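Local coordinates for histidine kinase (Paraburkholderia phymatum, PDB 6NB0), which probably acts as a phosphorelay sensor kinase that uses ATP to phosphorylate a protein histidine, at residues A134-P137 with L138-T142; K255-A258 with E259-G263. One frame throughout, in Å; residues are numbered along the deposited sequence. Where two conformers were deposited one is given.

Contact 1 of 2, residues A134-P137 with L138-T142; sequences ALRP and LLDET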
loop_
_atom_site.group_PDB
_atom_site.type_symbol
_atom_site.label_atom_id
_atom_site.label_comp_id
_atom_site.label_asym_id
_atom_site.label_seq_id
_atom_site.Cartn_x
_atom_site.Cartn_y
_atom_site.Cartn_z
ATOM N N ALA A 134 9.288 23.803 5.501
ATOM C CA ALA A 134 10.737 23.958 5.555
ATOM C C ALA A 134 11.452 22.708 5.036
ATOM O O ALA A 134 11.224 21.590 5.514
ATOM C CB ALA A 134 11.162 24.283 6.992
ATOM N N LEU A 135 12.335 22.911 4.049
ATOM C CA LEU A 135 13.033 21.799 3.408
ATOM C C LEU A 135 14.045 21.145 4.340
ATOM O O LEU A 135 14.178 19.919 4.358
ATOM C CB LEU A 135 13.738 22.295 2.140
ATOM C CG LEU A 135 12.815 22.421 0.915
ATOM C CD1 LEU A 135 13.484 23.245 -0.214
ATOM C CD2 LEU A 135 12.448 21.011 0.429
ATOM N N ARG A 136 14.793 21.942 5.102
ATOM C CA ARG A 136 15.885 21.326 5.862
ATOM C C ARG A 136 15.393 20.391 6.974
ATOM O O ARG A 136 15.960 19.299 7.137
ATOM C CB ARG A 136 16.804 22.403 6.436
ATOM C CG ARG A 136 17.886 21.849 7.356
ATOM C CD ARG A 136 18.787 20.877 6.611
ATOM N NE ARG A 136 19.897 20.376 7.427
ATOM C CZ ARG A 136 21.067 21.001 7.561
ATOM N NH1 ARG A 136 21.280 22.168 6.948
ATOM N NH2 ARG A 136 22.029 20.464 8.305
ATOM N N PRO A 137 14.368 20.748 7.767
ATOM C CA PRO A 137 13.843 19.755 8.720
ATOM C C PRO A 137 13.318 18.505 8.040
ATOM O O PRO A 137 13.395 17.410 8.618
ATOM C CB PRO A 137 12.728 20.516 9.455
ATOM C CG PRO A 137 13.118 21.993 9.331
ATOM C CD PRO A 137 13.685 22.048 7.924
ATOM N N LEU A 138 12.811 18.620 6.809
ATOM C CA LEU A 138 12.410 17.402 6.096
ATOM C C LEU A 138 13.609 16.501 5.790
ATOM O O LEU A 138 13.533 15.273 5.948
ATOM C CB LEU A 138 11.658 17.765 4.811
ATOM C CG LEU A 138 11.292 16.527 3.988
ATOM C CD1 LEU A 138 10.436 15.557 4.795
ATOM C CD2 LEU A 138 10.591 16.925 2.686
ATOM N N LEU A 139 14.718 17.091 5.333
ATOM C CA LEU A 139 15.932 16.324 5.099
ATOM C C LEU A 139 16.425 15.657 6.380
ATOM O O LEU A 139 16.833 14.489 6.358
ATOM C CB LEU A 139 17.010 17.243 4.513
ATOM C CG LEU A 139 16.648 17.827 3.138
ATOM C CD1 LEU A 139 17.616 18.943 2.746
ATOM C CD2 LEU A 139 16.617 16.748 2.045
ATOM N N ASP A 140 16.451 16.396 7.496
ATOM C CA ASP A 140 16.945 15.816 8.745
ATOM C C ASP A 140 16.036 14.693 9.228
ATOM O O ASP A 140 16.513 13.664 9.733
ATOM C CB ASP A 140 17.064 16.891 9.827
ATOM C CG ASP A 140 18.191 17.885 9.568
ATOM O OD1 ASP A 140 19.216 17.524 8.969
ATOM O OD2 ASP A 140 18.050 19.036 9.999
ATOM N N GLU A 141 14.721 14.873 9.090
ATOM C CA GLU A 141 13.789 13.806 9.454
ATOM C C GLU A 141 14.013 12.554 8.623
ATOM O O GLU A 141 13.923 11.439 9.144
ATOM C CB GLU A 141 12.350 14.294 9.290
ATOM C CG GLU A 141 11.302 13.237 9.594
ATOM C CD GLU A 141 9.891 13.816 9.701
ATOM O OE1 GLU A 141 9.577 14.779 8.956
ATOM O OE2 GLU A 141 9.112 13.315 10.551
ATOM N N THR A 142 14.273 12.721 7.317
ATOM C CA THR A 142 14.566 11.593 6.446
ATOM C C THR A 142 15.768 10.818 6.966
ATOM O O THR A 142 15.739 9.582 7.081
ATOM C CB THR A 142 14.837 12.088 5.008
ATOM O OG1 THR A 142 13.702 12.827 4.500
ATOM C CG2 THR A 142 15.126 10.906 4.067
HETATM O O HOH W 1 21.729 18.035 9.581
#
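Asp140 OD1 is gripped from two directions, by the side chain of Arg136 one helical turn earlier and by a water. Arg136 NE points almost straight at it (N-H...O angle 173°), yet the Arg136 NE to Asp140 OD1 distance of 3.3 Å makes this a weak hydrogen bond within a salt bridge. The water gives the tighter grip: it donates to Asp140 OD1 at 2.6 Å and accepts from Arg136 NH2 at 2.8 Å, closing a ring that ties both groups together. Carboxylate oxygen and water both lie at the edge of the guanidinium, in its plane, although the carboxylate plane itself is turned 65° away. Arg136 leaves the backbone pointing away from the following turn; its CG stands opposite the backbone N, and the bend at the next bond (chi2 61°) brings the guanidinium back to it. NH1 is held by the carbonyl of Leu164.

Beneath this pair runs the regular first turn of helix 135-154. Leu139 N bonds to Leu135 O at 3.0 Å, and Glu141 N to Pro137 O at 2.9 Å. Pro137 has no N-H to give, which suits the start of a helix. One turn on, Leu138 O takes two donors from opposite faces of its plane, Thr142 N and the hydroxyl Thr142 OG1, the latter at 2.8 Å. The buried Leu138 and Thr142 pack against helix 173-189, whereas Leu135 and Leu139 meet strand 196-204. Glu141 carries salt bridges to Arg45 and Arg173.

In the opening turn, therefore, leucines bury one face, and beside it a long i to i+4 ion pair, partly mediated by water, probably relies on its several modest bonds together, with the Leu164 carbonyl fixing the rotation of the guanidinium.

Contact 2 of 2, residues K255-A258 with E259-G263; sequences KRVA and EAHDG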
loop_
_atom_site.group_PDB
_atom_site.type_symbol
_atom_site.label_atom_id
_atom_site.label_comp_id
_atom_site.label_asym_id
_atom_site.label_seq_id
_atom_site.Cartn_x
_atom_site.Cartn_y
_atom_site.Cartn_z
ATOM N N LYS A 255 9.355 7.842 -8.328
ATOM C CA LYS A 255 8.995 8.304 -9.667
ATOM C C LYS A 255 7.627 8.981 -9.673
ATOM O O LYS A 255 7.453 10.063 -10.263
ATOM C CB LYS A 255 9.009 7.123 -10.640
ATOM C CG LYS A 255 8.611 7.485 -12.084
ATOM C CD LYS A 255 8.708 6.259 -12.991
ATOM C CE LYS A 255 8.385 6.611 -14.448
ATOM N NZ LYS A 255 6.924 6.665 -14.670
ATOM N N ARG A 256 6.634 8.351 -9.034
ATOM C CA ARG A 256 5.285 8.912 -9.038
ATOM C C ARG A 256 5.251 10.272 -8.356
ATOM O O ARG A 256 4.603 11.208 -8.844
ATOM C CB ARG A 256 4.320 7.949 -8.345
ATOM C CG ARG A 256 3.673 6.942 -9.280
ATOM C CD ARG A 256 2.790 7.642 -10.275
ATOM N NE ARG A 256 1.407 7.182 -10.219
ATOM C CZ ARG A 256 0.360 7.963 -10.450
ATOM N NH1 ARG A 256 0.550 9.247 -10.729
ATOM N NH2 ARG A 256 -0.874 7.464 -10.391
ATOM N N VAL A 257 5.928 10.393 -7.219
ATOM C CA VAL A 257 5.858 11.636 -6.465
ATOM C C VAL A 257 6.637 12.724 -7.192
ATOM O O VAL A 257 6.202 13.874 -7.269
ATOM C CB VAL A 257 6.370 11.403 -5.030
ATOM C CG1 VAL A 257 6.574 12.736 -4.289
ATOM C CG2 VAL A 257 5.401 10.498 -4.256
ATOM N N ALA A 258 7.791 12.367 -7.765
ATOM C CA ALA A 258 8.546 13.332 -8.566
ATOM C C ALA A 258 7.706 13.862 -9.720
ATOM O O ALA A 258 7.604 15.081 -9.930
ATOM C CB ALA A 258 9.837 12.685 -9.084
ATOM N N GLU A 259 7.082 12.958 -10.486
ATOM C CA GLU A 259 6.345 13.407 -11.652
ATOM C C GLU A 259 5.088 14.164 -11.255
ATOM O O GLU A 259 4.673 15.073 -11.972
ATOM C CB GLU A 259 6.017 12.227 -12.563
ATOM C CG GLU A 259 7.304 11.638 -13.158
ATOM C CD GLU A 259 7.080 10.427 -14.039
ATOM O OE1 GLU A 259 5.916 9.974 -14.160
ATOM O OE2 GLU A 259 8.084 9.938 -14.609
ATOM N N ALA A 260 4.505 13.834 -10.100
ATOM C CA ALA A 260 3.342 14.569 -9.612
ATOM C C ALA A 260 3.707 16.000 -9.226
ATOM O O ALA A 260 2.851 16.895 -9.289
ATOM C CB ALA A 260 2.732 13.834 -8.415
ATOM N N HIS A 261 4.964 16.233 -8.833
ATOM C CA HIS A 261 5.472 17.580 -8.590
ATOM C C HIS A 261 6.135 18.188 -9.831
ATOM O O HIS A 261 7.040 19.014 -9.693
ATOM C CB HIS A 261 6.458 17.580 -7.411
ATOM C CG HIS A 261 5.808 17.415 -6.066
ATOM N ND1 HIS A 261 5.501 16.180 -5.535
ATOM C CD2 HIS A 261 5.421 18.328 -5.142
ATOM C CE1 HIS A 261 4.938 16.340 -4.348
ATOM N NE2 HIS A 261 4.886 17.635 -4.084
ATOM N N ASP A 262 5.702 17.800 -11.037
ATOM C CA ASP A 262 6.260 18.333 -12.286
ATOM C C ASP A 262 7.780 18.178 -12.320
ATOM O O ASP A 262 8.510 19.071 -12.756
ATOM C CB ASP A 262 5.859 19.791 -12.485
ATOM C CG ASP A 262 4.353 19.973 -12.582
ATOM O OD1 ASP A 262 3.663 18.997 -12.935
ATOM O OD2 ASP A 262 3.868 21.093 -12.311
ATOM N N GLY A 263 8.260 17.030 -11.849
ATOM C CA GLY A 263 9.675 16.746 -11.730
ATOM C C GLY A 263 10.033 15.465 -12.459
ATOM O O GLY A 263 9.382 15.072 -13.427
#
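Val257 O receives two bonds from His261, the ring ND1 at 3.0 Å and the backbone N at 3.1 Å, which come from opposite faces of the carbonyl plane. The oxygen lies in the plane of the imidazole, at its edge, and Val257 CG1 runs alongside the ring, 3.8 Å from His261 ND1. This is the tightly packed side: Val257 and His261 are buried against Leu176 of helix 173-189, Ala258 sits against Phe265 and Phe280, and His261 NE2 is bonded to the backbone N of Asp172, fixing the ring at both nitrogens.

The outer side is looser. Lys255 and the exposed Glu259 form a salt bridge in which Lys255 NZ stands 3.5 Å from both Glu259 OE1 and OE2, a weak hold. The lysine chain runs extended as far as CE, which puts Lys255 CE 3.3 Å from Glu259 OE2, and the turn at its last bond (chi4 -81°) swings NZ to stand near both oxygens.

The helix gives way at His261. Gly263 N bonds to Ala258 O at 2.8 Å and Asp262 N to Glu259 O at 3.1 Å, with positive phi at Asp262: a Schellman motif, ending helix 252-260 just before strand 264-267.

In the fold
Contact 1 comes first along the chain, at the start of helix 135-154; contact 2 follows much later, at the end of helix 252-260. Their centres lie 18 Å apart and their nearest atoms about 9 Å, without touching. Helix 173-189 links them, since side chains of both pack on it. Both also face the mixed five-stranded sheet, contact 1 through strands 157-161 and 196-204, contact 2 through strands 276-283 and 264-267, towards the other edge. Helices layered on a mixed sheet in this way are consistent with the ATP-binding domain of histidine kinases, and Arg256 in contact 2, modelled in two conformers, reaches toward helix 109-125 in at least one of them.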